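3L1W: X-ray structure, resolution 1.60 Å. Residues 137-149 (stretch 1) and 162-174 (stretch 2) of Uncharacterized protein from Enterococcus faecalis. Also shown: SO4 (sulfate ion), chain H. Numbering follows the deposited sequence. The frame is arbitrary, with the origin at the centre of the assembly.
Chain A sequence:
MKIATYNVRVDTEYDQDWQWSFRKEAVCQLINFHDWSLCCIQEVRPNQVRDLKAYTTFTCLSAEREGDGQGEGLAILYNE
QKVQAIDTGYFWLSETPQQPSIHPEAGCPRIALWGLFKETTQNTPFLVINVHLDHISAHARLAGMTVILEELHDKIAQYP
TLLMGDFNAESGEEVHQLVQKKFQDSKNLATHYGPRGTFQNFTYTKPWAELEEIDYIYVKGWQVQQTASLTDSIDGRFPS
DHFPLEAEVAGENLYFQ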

ATOM      1  N   SER A 137     -27.631  -7.717  16.799  1.00 21.72           N
ATOM      2  CA  SER A 137     -28.606  -8.368  15.933  1.00 20.22           C
ATOM      3  C   SER A 137     -28.820  -7.618  14.633  1.00 17.95           C
ATOM      4  O   SER A 137     -28.529  -6.427  14.537  1.00 21.53           O
ATOM      5  N   ALA A 138     -29.325  -8.320  13.626  1.00 21.65           N
ATOM      6  CA  ALA A 138     -29.667  -7.688  12.361  1.00 20.50           C
ATOM      7  C   ALA A 138     -30.754  -6.625  12.544  1.00 21.65           C
ATOM      8  O   ALA A 138     -30.749  -5.600  11.865  1.00 20.59           O
ATOM      9  N   HIS A 139     -31.693  -6.871  13.454  1.00 21.94           N
ATOM     10  CA  HIS A 139     -32.745  -5.893  13.706  1.00 21.95           C
ATOM     11  C   HIS A 139     -32.169  -4.602  14.279  1.00 20.69           C
ATOM     12  O   HIS A 139     -32.584  -3.511  13.896  1.00 23.25           O
ATOM     13  N   ALA A 140     -31.208  -4.729  15.189  1.00 20.18           N
ATOM     14  CA  ALA A 140     -30.540  -3.563  15.759  1.00 21.01           C
ATOM     15  C   ALA A 140     -29.781  -2.773  14.701  1.00 21.10           C
ATOM     16  O   ALA A 140     -29.728  -1.544  14.745  1.00 21.18           O
ATOM     17  N   ARG A 141     -29.166  -3.481  13.758  1.00 18.51           N
ATOM     18  CA  ARG A 141     -28.437  -2.801  12.703  1.00 15.29           C
ATOM     19  C   ARG A 141     -29.373  -2.032  11.783  1.00 20.49           C
ATOM     20  O   ARG A 141     -29.109  -0.886  11.435  1.00 19.33           O
ATOM     21  N   LEU A 142     -30.464  -2.672  11.379  1.00 21.84           N
ATOM     22  CA  LEU A 142     -31.441  -2.012  10.533  1.00 20.61           C
ATOM     23  C   LEU A 142     -31.965  -0.779  11.251  1.00 24.34           C
ATOM     24  O   LEU A 142     -32.112   0.281  10.654  1.00 23.16           O
ATOM     25  N   ALA A 143     -32.245  -0.922  12.543  1.00 22.50           N
ATOM     26  CA  ALA A 143     -32.808   0.181  13.318  1.00 21.25           C
ATOM     27  C   ALA A 143     -31.831   1.342  13.438  1.00 22.17           C
ATOM     28  O   ALA A 143     -32.222   2.506  13.327  1.00 23.46           O
ATOM     29  N   GLY A 144     -30.558   1.032  13.673  1.00 18.22           N
ATOM     30  CA  GLY A 144     -29.545   2.067  13.779  1.00 19.61           C
ATOM     31  C   GLY A 144     -29.347   2.832  12.484  1.00 19.53           C
ATOM     32  O   GLY A 144     -29.219   4.053  12.489  1.00 19.88           O
HETATM   33  N   MSE A 145     -29.319   2.110  11.367  1.00 18.28           N
HETATM   34  CA  MSE A 145     -29.128   2.742  10.073  1.00 20.48           C
HETATM   35  C   MSE A 145     -30.348   3.575   9.700  1.00 20.05           C
HETATM   36  O   MSE A 145     -30.223   4.611   9.049  1.00 20.68           O
ATOM     37  N   THR A 146     -31.522   3.138  10.140  1.00 20.25           N
ATOM     38  CA  THR A 146     -32.747   3.893   9.906  1.00 21.00           C
ATOM     39  C   THR A 146     -32.629   5.273  10.547  1.00 23.61           C
ATOM     40  O   THR A 146     -32.996   6.285   9.946  1.00 20.36           O
ATOM     41  N   VAL A 147     -32.105   5.316  11.770  1.00 20.94           N
ATOM     42  CA  VAL A 147     -31.881   6.593  12.446  1.00 22.83           C
ATOM     43  C   VAL A 147     -30.875   7.466  11.687  1.00 24.16           C
ATOM     44  O   VAL A 147     -31.105   8.656  11.504  1.00 21.07           O
ATOM     45  N   ILE A 148     -29.763   6.887  11.235  1.00 19.88           N
ATOM     46  CA  ILE A 148     -28.814   7.661  10.435  1.00 17.10           C
ATOM     47  C   ILE A 148     -29.502   8.272   9.218  1.00 19.76           C
ATOM     48  O   ILE A 148     -29.366   9.464   8.942  1.00 21.59           O
ATOM     49  N   LEU A 149     -30.231   7.448   8.480  1.00 19.75           N
ATOM     50  CA  LEU A 149     -30.810   7.892   7.220  1.00 21.76           C
ATOM     51  C   LEU A 149     -31.895   8.943   7.420  1.00 24.21           C
ATOM     52  O   LEU A 149     -32.073   9.829   6.582  1.00 24.77           O
ATOM     53  N   LEU A 162     -20.485   9.973   1.371  1.00 15.58           N
ATOM     54  CA  LEU A 162     -19.680   8.775   1.608  1.00 15.74           C
ATOM     55  C   LEU A 162     -20.139   8.190   2.941  1.00 13.74           C
ATOM     56  O   LEU A 162     -19.966   8.810   3.997  1.00 17.55           O
ATOM     57  N   LEU A 163     -20.760   7.021   2.874  1.00 15.53           N
ATOM     58  CA  LEU A 163     -21.283   6.340   4.049  1.00 13.78           C
ATOM     59  C   LEU A 163     -20.325   5.192   4.337  1.00 17.17           C
ATOM     60  O   LEU A 163     -20.312   4.194   3.613  1.00 16.35           O
HETATM   61  N   MSE A 164     -19.505   5.340   5.377  1.00 15.54           N
HETATM   62  CA  MSE A 164     -18.332   4.476   5.531  1.00 15.03           C
HETATM   63  C   MSE A 164     -18.228   3.922   6.926  1.00 15.38           C
HETATM   64  O   MSE A 164     -18.368   4.650   7.898  1.00 18.37           O
ATOM     65  N   GLY A 165     -17.938   2.637   7.037  1.00 14.69           N
ATOM     66  CA  GLY A 165     -17.615   2.107   8.343  1.00 12.80           C
ATOM     67  C   GLY A 165     -17.920   0.639   8.527  1.00 14.47           C
ATOM     68  O   GLY A 165     -18.022  -0.135   7.575  1.00 16.62           O
ATOM     69  N   ASP A 166     -18.060   0.279   9.791  1.00 15.66           N
ATOM     70  CA  ASP A 166     -18.261  -1.095  10.192  1.00 13.84           C
ATOM     71  C   ASP A 166     -19.758  -1.341  10.380  1.00 15.95           C
ATOM     72  O   ASP A 166     -20.366  -0.875  11.355  1.00 15.65           O
ATOM     73  N   PHE A 167     -20.359  -2.052   9.431  1.00 15.68           N
ATOM     74  CA  PHE A 167     -21.796  -2.313   9.458  1.00 15.24           C
ATOM     75  C   PHE A 167     -22.129  -3.503  10.341  1.00 16.06           C
ATOM     76  O   PHE A 167     -23.301  -3.737  10.643  1.00 17.84           O
ATOM     77  N   ASN A 168     -21.107  -4.266  10.738  1.00 15.12           N
ATOM     78  CA  ASN A 168     -21.340  -5.500  11.489  1.00 15.32           C
ATOM     79  C   ASN A 168     -22.327  -6.426  10.784  1.00 17.43           C
ATOM     80  O   ASN A 168     -23.009  -7.219  11.432  1.00 18.00           O
ATOM     81  N   ALA A 169     -22.386  -6.348   9.454  1.00 16.00           N
ATOM     82  CA  ALA A 169     -23.370  -7.121   8.696  1.00 17.28           C
ATOM     83  C   ALA A 169     -22.787  -7.611   7.383  1.00 14.85           C
ATOM     84  O   ALA A 169     -22.227  -6.823   6.629  1.00 17.07           O
ATOM     85  N   GLU A 170     -22.939  -8.907   7.111  1.00 18.16           N
ATOM     86  CA  GLU A 170     -22.588  -9.453   5.799  1.00 21.23           C
ATOM     87  C   GLU A 170     -23.588  -8.944   4.755  1.00 20.15           C
ATOM     88  O   GLU A 170     -24.651  -8.428   5.101  1.00 17.78           O
ATOM     89  N   SER A 171     -23.245  -9.110   3.478  1.00 17.05           N
ATOM     90  CA  SER A 171     -23.938  -8.410   2.385  1.00 23.67           C
ATOM     91  C   SER A 171     -25.437  -8.673   2.263  1.00 23.16           C
ATOM     92  O   SER A 171     -26.170  -7.862   1.692  1.00 24.09           O
ATOM     93  N   GLY A 172     -25.899  -9.803   2.783  1.00 19.58           N
ATOM     94  CA  GLY A 172     -27.280 -10.206   2.578  1.00 22.68           C
ATOM     95  C   GLY A 172     -28.267  -9.645   3.585  1.00 20.65           C
ATOM     96  O   GLY A 172     -29.475  -9.865   3.450  1.00 22.49           O
ATOM     97  N   GLU A 173     -27.775  -8.934   4.601  1.00 19.92           N
ATOM     98  CA  GLU A 173     -28.663  -8.432   5.661  1.00 23.49           C
ATOM     99  C   GLU A 173     -29.578  -7.311   5.187  1.00 22.37           C
ATOM    100  O   GLU A 173     -29.242  -6.582   4.256  1.00 20.70           O
ATOM    101  N   GLU A 174     -30.719  -7.172   5.861  1.00 20.49           N
ATOM    102  CA  GLU A 174     -31.708  -6.149   5.524  1.00 24.47           C
ATOM    103  C   GLU A 174     -31.117  -4.749   5.492  1.00 20.89           C
ATOM    104  O   GLU A 174     -31.489  -3.932   4.653  1.00 21.72           O
TER

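The contact between these two stretches illustrates a common arrangement, in which one face of a helix meets a strand and its following loop through a small apolar cluster at one end and an arginine–glutamate salt bridge at the other. The helix repeat explains the pattern: Ala138, Arg141, Leu142, Met145 and Ile148 recur at intervals of three or four residues, with Arg141 and Leu142 adjacent, so that they share one side of the helix, and all direct their CA-to-CB bonds toward the partner, whereas Ala140, Ala143 and Val147 stay out of reach.

At the apolar end, the selenomethionine Met145 (chi1 t, chi2 and chi3 p) brings its tip against two partners. Its SE lies 4.2 Å from Leu163 CD2, and its CE comes within 3.6 Å of Phe167 CE1. Leu163 (t, p) points toward the helix from the strand and also meets Ile148 (m, t): Ile148 CG2 lies a loose 4.5 Å from Leu163 CD1. Phe167 (chi1 m) leaves its backbone sideways, yet its ring ends near the helix.

Arg141 (m, t, m) anchors the polar end. Its guanidinium engages the Glu173 carboxylate in a two-pronged salt bridge: NE donates to OE1 at 2.9 Å, almost perfectly linear, and NH2 donates to OE2 at 2.8 Å. Glu173 (m, t) presents both oxygens at once. Asn168 O lies over one guanidinium face, 3.1 Å from Arg141 NE, but the angle is too poor for a hydrogen bond. The aliphatic part of the arginine packs as well, with CD 3.8 Å from Asn168 CB.

A water extends this network, donating to Glu173 OE1 (2.9 Å) and Ala138 O (3.0 Å). At the helix start, Ser137 OG caps Ala140 N at 3.0 Å, while Ala138 N donates to sulfate O2 at 2.7 Å; the ion probably comes from the crystallisation liquor. Nearer the surface, Leu142 CD2 (t, p) rests 3.8 Å from Glu174 OE1.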

ATOM      1  CB  SER A 137     -29.951  -8.486  16.654  1.00 22.73           C
ATOM      2  OG  SER A 137     -30.611  -7.228  16.696  1.00 24.31           O
ATOM      3  CB  ALA A 138     -30.102  -8.730  11.339  1.00 23.67           C
ATOM      4  CB  HIS A 139     -33.829  -6.462  14.634  1.00 23.53           C
ATOM      5  CG  HIS A 139     -34.742  -7.437  13.961  1.00 38.63           C
ATOM      6  ND1 HIS A 139     -35.363  -8.467  14.638  1.00 51.96           N
ATOM      7  CD2 HIS A 139     -35.139  -7.542  12.671  1.00 48.76           C
ATOM      8  CE1 HIS A 139     -36.106  -9.161  13.794  1.00 51.59           C
ATOM      9  NE2 HIS A 139     -35.987  -8.620  12.594  1.00 55.02           N
ATOM     10  CB  ALA A 140     -29.590  -3.976  16.874  1.00 22.76           C
ATOM     11  CB  ARG A 141     -27.591  -3.809  11.916  1.00 15.64           C
ATOM     12  CG  ARG A 141     -26.466  -4.383  12.761  1.00 19.21           C
ATOM     13  CD  ARG A 141     -25.562  -5.318  11.978  1.00 18.07           C
ATOM     14  NE  ARG A 141     -26.032  -6.699  11.902  1.00 18.67           N
ATOM     15  CZ  ARG A 141     -25.847  -7.609  12.855  1.00 18.12           C
ATOM     16  NH1 ARG A 141     -25.263  -7.273  14.001  1.00 19.13           N
ATOM     17  NH2 ARG A 141     -26.263  -8.856  12.666  1.00 18.50           N
ATOM     18  CB  LEU A 142     -32.600  -2.957  10.223  1.00 20.68           C
ATOM     19  CG  LEU A 142     -33.658  -2.457   9.236  1.00 24.15           C
ATOM     20  CD1 LEU A 142     -33.070  -2.283   7.845  1.00 20.29           C
ATOM     21  CD2 LEU A 142     -34.819  -3.432   9.196  1.00 26.96           C
ATOM     22  CB  ALA A 143     -33.247  -0.299  14.704  1.00 22.43           C
HETATM   23  CB  MSE A 145     -28.838   1.696   8.991  1.00 21.74           C
HETATM   24  CG  MSE A 145     -28.725   2.273   7.585  1.00 17.16           C
HETATM   25 SE   MSE A 145     -27.285   3.585   7.412  0.70 22.64          SE
HETATM   26  CE  MSE A 145     -25.802   2.425   7.875  1.00 18.20           C
ATOM     27  CB  THR A 146     -33.974   3.130  10.444  1.00 20.64           C
ATOM     28  OG1 THR A 146     -34.128   1.906   9.705  1.00 24.90           O
ATOM     29  CG2 THR A 146     -35.247   3.960  10.291  1.00 24.08           C
ATOM     30  CB  VAL A 147     -31.426   6.397  13.906  1.00 20.43           C
ATOM     31  CG1 VAL A 147     -31.134   7.746  14.562  1.00 22.49           C
ATOM     32  CG2 VAL A 147     -32.487   5.645  14.686  1.00 21.65           C
ATOM     33  CB  ILE A 148     -27.634   6.788   9.947  1.00 17.34           C
ATOM     34  CG1 ILE A 148     -26.843   6.270  11.147  1.00 19.21           C
ATOM     35  CG2 ILE A 148     -26.723   7.569   8.971  1.00 16.90           C
ATOM     36  CD1 ILE A 148     -25.628   5.446  10.775  1.00 22.20           C
ATOM     37  CB  LEU A 149     -31.340   6.704   6.421  1.00 22.30           C
ATOM     38  CG  LEU A 149     -30.222   5.753   5.988  1.00 24.04           C
ATOM     39  CD1 LEU A 149     -30.764   4.567   5.208  1.00 22.00           C
ATOM     40  CD2 LEU A 149     -29.181   6.495   5.162  1.00 26.21           C
ATOM     41  CB  LEU A 162     -18.183   9.113   1.682  1.00 16.85           C
ATOM     42  CG  LEU A 162     -17.595   9.805   0.450  1.00 21.16           C
ATOM     43  CD1 LEU A 162     -16.207  10.383   0.745  1.00 16.65           C
ATOM     44  CD2 LEU A 162     -17.551   8.842  -0.725  1.00 18.75           C
ATOM     45  CB  LEU A 163     -22.693   5.810   3.748  1.00 15.17           C
ATOM     46  CG  LEU A 163     -23.425   5.002   4.823  1.00 15.87           C
ATOM     47  CD1 LEU A 163     -23.835   5.883   6.004  1.00 21.06           C
ATOM     48  CD2 LEU A 163     -24.666   4.307   4.231  1.00 18.14           C
HETATM   49  CB  MSE A 164     -17.051   5.280   5.280  1.00 16.19           C
HETATM   50  CG  MSE A 164     -17.142   6.247   4.138  1.00 16.30           C
HETATM   51 SE   MSE A 164     -15.511   7.309   3.976  0.70 23.05          SE
HETATM   52  CE  MSE A 164     -14.339   5.895   3.418  1.00 18.07           C
ATOM     53  CB  ASP A 166     -17.481  -1.336  11.483  1.00 16.55           C
ATOM     54  CG  ASP A 166     -17.590  -2.761  11.979  1.00 17.53           C
ATOM     55  OD1 ASP A 166     -18.448  -3.527  11.483  1.00 17.10           O
ATOM     56  OD2 ASP A 166     -16.809  -3.112  12.887  1.00 18.55           O
ATOM     57  CB  PHE A 167     -22.341  -2.567   8.041  1.00 15.61           C
ATOM     58  CG  PHE A 167     -22.472  -1.324   7.209  1.00 16.39           C
ATOM     59  CD1 PHE A 167     -23.682  -0.993   6.609  1.00 19.94           C
ATOM     60  CD2 PHE A 167     -21.389  -0.494   7.016  1.00 18.19           C
ATOM     61  CE1 PHE A 167     -23.794   0.161   5.837  1.00 17.41           C
ATOM     62  CE2 PHE A 167     -21.500   0.659   6.251  1.00 21.40           C
ATOM     63  CZ  PHE A 167     -22.703   0.980   5.670  1.00 19.06           C
ATOM     64  CB  ASN A 168     -21.834  -5.194  12.917  1.00 17.45           C
ATOM     65  CG  ASN A 168     -20.696  -5.153  13.934  1.00 20.41           C
ATOM     66  OD1 ASN A 168     -19.814  -6.018  13.927  1.00 18.31           O
ATOM     67  ND2 ASN A 168     -20.722  -4.165  14.823  1.00 19.86           N
ATOM     68  CB  ALA A 169     -24.618  -6.280   8.419  1.00 19.65           C
ATOM     69  CB  GLU A 170     -22.557 -10.984   5.823  1.00 23.23           C
ATOM     70  CG  GLU A 170     -21.633 -11.580   6.894  1.00 28.66           C
ATOM     71  CD  GLU A 170     -20.176 -11.688   6.465  1.00 37.29           C
ATOM     72  OE1 GLU A 170     -19.885 -11.795   5.251  1.00 37.08           O
ATOM     73  OE2 GLU A 170     -19.308 -11.683   7.361  1.00 42.08           O
ATOM     74  CB  SER A 171     -23.261  -8.733   1.050  1.00 21.06           C
ATOM     75  OG  SER A 171     -23.396 -10.117   0.769  1.00 24.88           O
ATOM     76  CB  GLU A 173     -27.870  -7.943   6.885  1.00 23.58           C
ATOM     77  CG  GLU A 173     -27.241  -9.051   7.711  1.00 23.22           C
ATOM     78  CD  GLU A 173     -27.050  -8.664   9.176  1.00 24.03           C
ATOM     79  OE1 GLU A 173     -27.443  -7.537   9.567  1.00 19.95           O
ATOM     80  OE2 GLU A 173     -26.511  -9.499   9.932  1.00 21.10           O
ATOM     81  CB  GLU A 174     -32.894  -6.176   6.506  1.00 28.08           C
ATOM     82  CG  GLU A 174     -33.918  -7.263   6.252  1.00 43.48           C
ATOM     83  CD  GLU A 174     -35.207  -7.031   7.034  1.00 55.37           C
ATOM     84  OE1 GLU A 174     -35.949  -6.082   6.695  1.00 52.07           O
ATOM     85  OE2 GLU A 174     -35.478  -7.797   7.986  1.00 61.95           O
TER
HETATM   86  S   SO4 H 259     -29.468 -12.059  14.374  0.60 43.48           S
HETATM   87  O1  SO4 H 259     -28.285 -12.243  15.218  0.60 38.14           O
HETATM   88  O2  SO4 H 259     -29.225 -11.010  13.395  0.60 33.91           O
HETATM   89  O3  SO4 H 259     -29.762 -13.311  13.682  0.60 49.44           O
HETATM   90  O4  SO4 H 259     -30.615 -11.693  15.205  0.60 44.52           O
HETATM   91  O   HOH W   1     -29.727  -5.841   9.007  1.00 21.39           O